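Local coordinates for protein tryptophanyl-tRNA synthetase (Thermus thermophilus, PDB 2EL7) that probably catalyses the ATP-dependent attachment of tryptophan to its cognate tRNA, as a homodimeric class I aminoacyl-tRNA synthetase, at residues I204-I217 / R272-R286. Numbering follows the deposited sequence.
Sequences IGLLEPEESIWQKI and RILFDHLMEALRPIR
The F275 ring has W214 CD2 over one face and E210 CG at its edge, 3.5 Å from F275 CZ, with I213 CG2 farther round; M279 CG lies over a face, toward the rim. The two aromatic rings are oblique, their planes at 54°, and W214 CE3 comes to 3.7 Å from F275 CG. W214 CG stands anti to the backbone N (chi1 180°), which carries the indole along the partner helix until W214 CH2 meets R272 CD at 3.7 Å. Putting an alanine at F275 would probably open a gap under the indole and leave W214 freer to turn. Next inward, I213 enters as a knob into the hole formed by F275, L278, M279 and L282, its CG2 3.7 Å from L278 CD2, while I217 CG2 packs on L274 CD2. Helices 210-217 and 272-286 run roughly antiparallel, at 146° with axes 10.2 Å apart: the loop and short helix after the KMSKS motif pack on the long helix 267-294. L206 and I285 meet through their CD1 atoms and tie this pair to Y19 of helix 16-33, which begins within the 'HIGH' region. R286 reaches back, its NE giving L206 O a bent hydrogen bond of 3.1 Å, while M279 CE lies over the guanidinium centre. In the loop before helix 210-217, E208 OE2 accepts from G205 N at 2.7 Å, and its OE1 takes S212 OG and a salt bridge from K216 NZ.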
loop_
_atom_site.group_PDB
_atom_site.type_symbol
_atom_site.label_atom_id
_atom_site.label_comp_id
_atom_site.label_asym_id
_atom_site.label_seq_id
_atom_site.Cartn_x
_atom_site.Cartn_y
_atom_site.Cartn_z
ATOM N N ILE A 204 -5.624 9.120 34.734
ATOM C CA ILE A 204 -6.634 8.501 35.563
ATOM C C ILE A 204 -7.471 7.749 34.529
ATOM O O ILE A 204 -8.208 8.364 33.748
ATOM C CB ILE A 204 -7.507 9.545 36.283
ATOM C CG1 ILE A 204 -6.665 10.300 37.314
ATOM C CG2 ILE A 204 -8.661 8.845 37.008
ATOM C CD1 ILE A 204 -7.444 11.302 38.166
ATOM N N GLY A 205 -7.329 6.426 34.503
ATOM C CA GLY A 205 -8.053 5.618 33.539
ATOM C C GLY A 205 -9.508 5.399 33.902
ATOM O O GLY A 205 -9.866 5.381 35.083
ATOM N N LEU A 206 -10.357 5.223 32.893
ATOM C CA LEU A 206 -11.780 5.003 33.138
ATOM C C LEU A 206 -12.004 3.666 33.824
ATOM O O LEU A 206 -12.977 3.500 34.557
ATOM C CB LEU A 206 -12.579 5.022 31.828
ATOM C CG LEU A 206 -12.267 6.126 30.819
ATOM C CD1 LEU A 206 -13.311 6.055 29.718
ATOM C CD2 LEU A 206 -12.278 7.502 31.481
ATOM N N LEU A 207 -11.106 2.714 33.585
ATOM C CA LEU A 207 -11.247 1.387 34.168
ATOM C C LEU A 207 -10.171 1.084 35.200
ATOM O O LEU A 207 -10.076 -0.038 35.698
ATOM C CB LEU A 207 -11.223 0.326 33.060
ATOM C CG LEU A 207 -12.293 0.469 31.961
ATOM C CD1 LEU A 207 -12.195 -0.744 31.041
ATOM C CD2 LEU A 207 -13.713 0.561 32.556
ATOM N N GLU A 208 -9.371 2.094 35.523
ATOM C CA GLU A 208 -8.291 1.962 36.489
ATOM C C GLU A 208 -8.850 1.449 37.811
ATOM O O GLU A 208 -9.964 1.784 38.188
ATOM C CB GLU A 208 -7.606 3.330 36.666
ATOM C CG GLU A 208 -6.362 3.328 37.528
ATOM C CD GLU A 208 -5.603 4.649 37.480
ATOM O OE1 GLU A 208 -4.736 4.861 38.358
ATOM O OE2 GLU A 208 -5.856 5.479 36.575
ATOM N N PRO A 209 -8.091 0.606 38.535
ATOM C CA PRO A 209 -8.655 0.130 39.806
ATOM C C PRO A 209 -8.981 1.285 40.779
ATOM O O PRO A 209 -8.200 2.238 40.941
ATOM C CB PRO A 209 -7.566 -0.791 40.339
ATOM C CG PRO A 209 -6.944 -1.320 39.098
ATOM C CD PRO A 209 -6.815 -0.068 38.248
ATOM N N GLU A 210 -10.145 1.187 41.413
ATOM C CA GLU A 210 -10.618 2.189 42.361
ATOM C C GLU A 210 -9.550 2.619 43.367
ATOM O O GLU A 210 -9.323 3.808 43.594
ATOM C CB GLU A 210 -11.814 1.623 43.109
ATOM C CG GLU A 210 -12.628 2.652 43.821
ATOM C CD GLU A 210 -13.875 2.061 44.447
ATOM O OE1 GLU A 210 -13.728 1.286 45.414
ATOM O OE2 GLU A 210 -14.997 2.369 43.970
ATOM N N GLU A 211 -8.889 1.636 43.968
ATOM C CA GLU A 211 -7.865 1.911 44.959
ATOM C C GLU A 211 -6.725 2.707 44.358
ATOM O O GLU A 211 -6.015 3.425 45.062
ATOM C CB GLU A 211 -7.341 0.599 45.557
ATOM C CG GLU A 211 -6.209 0.774 46.569
ATOM C CD GLU A 211 -6.526 1.807 47.656
ATOM O OE1 GLU A 211 -7.610 1.700 48.289
ATOM O OE2 GLU A 211 -5.688 2.721 47.880
ATOM N N SER A 212 -6.549 2.582 43.050
ATOM C CA SER A 212 -5.473 3.288 42.380
ATOM C C SER A 212 -5.859 4.714 42.035
ATOM O O SER A 212 -5.033 5.619 42.121
ATOM C CB SER A 212 -5.046 2.545 41.119
ATOM O OG SER A 212 -3.969 3.228 40.513
ATOM N N ILE A 213 -7.106 4.922 41.635
ATOM C CA ILE A 213 -7.555 6.274 41.319
ATOM C C ILE A 213 -7.549 7.080 42.614
ATOM O O ILE A 213 -7.263 8.280 42.619
ATOM C CB ILE A 213 -8.981 6.265 40.727
ATOM C CG1 ILE A 213 -8.930 5.817 39.258
ATOM C CG2 ILE A 213 -9.614 7.641 40.866
ATOM C CD1 ILE A 213 -10.287 5.389 38.698
ATOM N N TRP A 214 -7.863 6.404 43.717
ATOM C CA TRP A 214 -7.899 7.057 45.019
ATOM C C TRP A 214 -6.529 7.621 45.365
ATOM O O TRP A 214 -6.391 8.822 45.632
ATOM C CB TRP A 214 -8.332 6.064 46.105
ATOM C CG TRP A 214 -8.396 6.643 47.510
ATOM C CD1 TRP A 214 -8.015 6.018 48.671
ATOM C CD2 TRP A 214 -8.892 7.933 47.897
ATOM N NE1 TRP A 214 -8.240 6.840 49.749
ATOM C CE2 TRP A 214 -8.778 8.020 49.306
ATOM C CE3 TRP A 214 -9.421 9.024 47.193
ATOM C CZ2 TRP A 214 -9.177 9.158 50.027
ATOM C CZ3 TRP A 214 -9.818 10.159 47.907
ATOM C CH2 TRP A 214 -9.693 10.215 49.311
ATOM N N GLN A 215 -5.518 6.756 45.343
ATOM C CA GLN A 215 -4.171 7.183 45.679
ATOM C C GLN A 215 -3.734 8.391 44.857
ATOM O O GLN A 215 -3.041 9.265 45.371
ATOM C CB GLN A 215 -3.170 6.027 45.511
ATOM C CG GLN A 215 -3.312 4.923 46.548
ATOM C CD GLN A 215 -3.173 5.439 47.983
ATOM O OE1 GLN A 215 -2.152 6.042 48.350
ATOM N NE2 GLN A 215 -4.198 5.204 48.800
ATOM N N LYS A 216 -4.141 8.452 43.590
ATOM C CA LYS A 216 -3.765 9.582 42.741
ATOM C C LYS A 216 -4.439 10.887 43.171
ATOM O O LYS A 216 -3.833 11.955 43.111
ATOM C CB LYS A 216 -4.074 9.270 41.276
ATOM C CG LYS A 216 -3.110 8.261 40.673
ATOM C CD LYS A 216 -3.457 7.965 39.237
ATOM C CE LYS A 216 -2.541 6.918 38.631
ATOM N NZ LYS A 216 -2.981 6.560 37.244
ATOM N N ILE A 217 -5.691 10.807 43.609
ATOM C CA ILE A 217 -6.406 12.001 44.065
ATOM C C ILE A 217 -5.741 12.426 45.375
ATOM O O ILE A 217 -5.510 13.606 45.640
ATOM C CB ILE A 217 -7.896 11.685 44.358
ATOM C CG1 ILE A 217 -8.543 11.034 43.133
ATOM C CG2 ILE A 217 -8.639 12.953 44.734
ATOM C CD1 ILE A 217 -8.436 11.860 41.908
ATOM N N ARG A 272 -12.261 13.639 48.755
ATOM C CA ARG A 272 -13.285 12.605 48.873
ATOM C C ARG A 272 -14.525 13.017 48.082
ATOM O O ARG A 272 -15.213 12.159 47.517
ATOM C CB ARG A 272 -13.678 12.394 50.338
ATOM C CG ARG A 272 -12.535 12.045 51.276
ATOM C CD ARG A 272 -12.500 10.564 51.644
ATOM N NE ARG A 272 -13.790 10.072 52.137
ATOM C CZ ARG A 272 -13.948 9.006 52.926
ATOM N NH1 ARG A 272 -12.893 8.305 53.337
ATOM N NH2 ARG A 272 -15.167 8.628 53.287
ATOM N N ILE A 273 -14.835 14.314 48.051
ATOM C CA ILE A 273 -16.006 14.755 47.291
ATOM C C ILE A 273 -15.672 14.509 45.820
ATOM O O ILE A 273 -16.527 14.067 45.049
ATOM C CB ILE A 273 -16.310 16.250 47.446
ATOM C CG1 ILE A 273 -16.586 16.608 48.909
ATOM C CG2 ILE A 273 -17.510 16.604 46.582
ATOM C CD1 ILE A 273 -18.007 16.339 49.362
ATOM N N LEU A 274 -14.425 14.805 45.443
ATOM C CA LEU A 274 -13.965 14.594 44.074
ATOM C C LEU A 274 -14.030 13.103 43.708
ATOM O O LEU A 274 -14.598 12.726 42.689
ATOM C CB LEU A 274 -12.527 15.084 43.914
ATOM C CG LEU A 274 -11.860 14.676 42.591
ATOM C CD1 LEU A 274 -12.657 15.240 41.394
ATOM C CD2 LEU A 274 -10.428 15.169 42.576
ATOM N N PHE A 275 -13.441 12.268 44.556
ATOM C CA PHE A 275 -13.429 10.834 44.353
ATOM C C PHE A 275 -14.844 10.279 44.178
ATOM O O PHE A 275 -15.162 9.697 43.136
ATOM C CB PHE A 275 -12.744 10.158 45.540
ATOM C CG PHE A 275 -12.684 8.663 45.441
ATOM C CD1 PHE A 275 -11.841 8.044 44.528
ATOM C CD2 PHE A 275 -13.478 7.870 46.260
ATOM C CE1 PHE A 275 -11.789 6.658 44.432
ATOM C CE2 PHE A 275 -13.434 6.473 46.174
ATOM C CZ PHE A 275 -12.585 5.870 45.254
ATOM N N ASP A 276 -15.701 10.461 45.181
ATOM C CA ASP A 276 -17.068 9.952 45.083
ATOM C C ASP A 276 -17.757 10.351 43.778
ATOM O O ASP A 276 -18.421 9.522 43.132
ATOM C CB ASP A 276 -17.933 10.428 46.267
ATOM C CG ASP A 276 -17.423 9.923 47.597
ATOM O OD1 ASP A 276 -16.914 8.777 47.619
ATOM O OD2 ASP A 276 -17.536 10.663 48.611
ATOM N N HIS A 277 -17.613 11.623 43.410
ATOM C CA HIS A 277 -18.232 12.137 42.193
ATOM C C HIS A 277 -17.558 11.556 40.961
ATOM O O HIS A 277 -18.211 11.294 39.953
ATOM C CB HIS A 277 -18.181 13.670 42.186
ATOM C CG HIS A 277 -19.279 14.304 42.984
ATOM N ND1 HIS A 277 -20.447 14.766 42.411
ATOM C CD2 HIS A 277 -19.420 14.487 44.318
ATOM C CE1 HIS A 277 -21.257 15.205 43.359
ATOM N NE2 HIS A 277 -20.659 15.046 44.524
ATOM N N LEU A 278 -16.253 11.327 41.053
ATOM C CA LEU A 278 -15.536 10.765 39.933
ATOM C C LEU A 278 -15.994 9.331 39.693
ATOM O O LEU A 278 -16.351 8.996 38.574
ATOM C CB LEU A 278 -14.031 10.823 40.179
ATOM C CG LEU A 278 -13.216 10.130 39.095
ATOM C CD1 LEU A 278 -13.570 10.735 37.744
ATOM C CD2 LEU A 278 -11.733 10.261 39.401
ATOM N N MET A 279 -16.003 8.509 40.743
ATOM C CA MET A 279 -16.423 7.101 40.661
ATOM C C MET A 279 -17.868 6.945 40.229
ATOM O O MET A 279 -18.246 5.937 39.620
ATOM C CB MET A 279 -16.265 6.383 42.007
ATOM C CG MET A 279 -14.825 6.171 42.470
ATOM S SD MET A 279 -13.738 5.660 41.109
ATOM C CE MET A 279 -14.500 4.145 40.599
ATOM N N GLU A 280 -18.687 7.931 40.552
ATOM C CA GLU A 280 -20.077 7.859 40.169
ATOM C C GLU A 280 -20.218 8.145 38.673
ATOM O O GLU A 280 -21.147 7.655 38.021
ATOM C CB GLU A 280 -20.903 8.865 40.991
ATOM C CG GLU A 280 -22.416 8.796 40.752
ATOM C CD GLU A 280 -22.938 7.365 40.764
ATOM O OE1 GLU A 280 -22.532 6.581 41.661
ATOM O OE2 GLU A 280 -23.756 7.027 39.878
ATOM N N ALA A 281 -19.292 8.928 38.125
ATOM C CA ALA A 281 -19.336 9.274 36.706
ATOM C C ALA A 281 -18.921 8.086 35.843
ATOM O O ALA A 281 -19.510 7.837 34.795
ATOM C CB ALA A 281 -18.422 10.477 36.425
ATOM N N LEU A 282 -17.907 7.357 36.299
ATOM C CA LEU A 282 -17.400 6.199 35.578
ATOM C C LEU A 282 -18.257 4.948 35.791
ATOM O O LEU A 282 -18.259 4.039 34.960
ATOM C CB LEU A 282 -15.990 5.894 36.040
ATOM C CG LEU A 282 -15.042 7.074 36.174
ATOM C CD1 LEU A 282 -13.751 6.590 36.840
ATOM C CD2 LEU A 282 -14.779 7.685 34.800
ATOM N N ARG A 283 -18.963 4.900 36.913
ATOM C CA ARG A 283 -19.810 3.768 37.259
ATOM C C ARG A 283 -20.433 3.086 36.038
ATOM O O ARG A 283 -20.164 1.916 35.788
ATOM C CB ARG A 283 -20.895 4.221 38.242
ATOM C CG ARG A 283 -21.721 3.116 38.882
ATOM C CD ARG A 283 -22.765 3.712 39.818
ATOM N NE ARG A 283 -24.008 2.957 39.780
ATOM C CZ ARG A 283 -24.827 2.904 38.726
ATOM N NH1 ARG A 283 -24.541 3.575 37.608
ATOM N NH2 ARG A 283 -25.930 2.155 38.779
ATOM N N PRO A 284 -21.260 3.805 35.258
ATOM C CA PRO A 284 -21.898 3.216 34.067
ATOM C C PRO A 284 -20.894 2.691 33.019
ATOM O O PRO A 284 -21.152 1.704 32.326
ATOM C CB PRO A 284 -22.737 4.368 33.500
ATOM C CG PRO A 284 -22.934 5.277 34.677
ATOM C CD PRO A 284 -21.625 5.222 35.401
ATOM N N ILE A 285 -19.756 3.353 32.889
ATOM C CA ILE A 285 -18.768 2.916 31.922
ATOM C C ILE A 285 -18.196 1.584 32.380
ATOM O O ILE A 285 -18.061 0.641 31.589
ATOM C CB ILE A 285 -17.630 3.956 31.797
ATOM C CG1 ILE A 285 -18.225 5.299 31.333
ATOM C CG2 ILE A 285 -16.546 3.451 30.863
ATOM C CD1 ILE A 285 -17.232 6.445 31.287
ATOM N N ARG A 286 -17.887 1.508 33.670
ATOM C CA ARG A 286 -17.309 0.306 34.273
ATOM C C ARG A 286 -18.256 -0.880 34.268
ATOM O O ARG A 286 -17.847 -2.016 34.016
ATOM C CB ARG A 286 -16.898 0.593 35.705
ATOM C CG ARG A 286 -15.945 1.725 35.846
ATOM C CD ARG A 286 -15.396 1.711 37.261
ATOM N NE ARG A 286 -14.127 2.383 37.265
ATOM C CZ ARG A 286 -13.114 2.040 38.026
ATOM N NH1 ARG A 286 -11.985 2.720 37.937
ATOM N NH2 ARG A 286 -13.231 1.037 38.874
#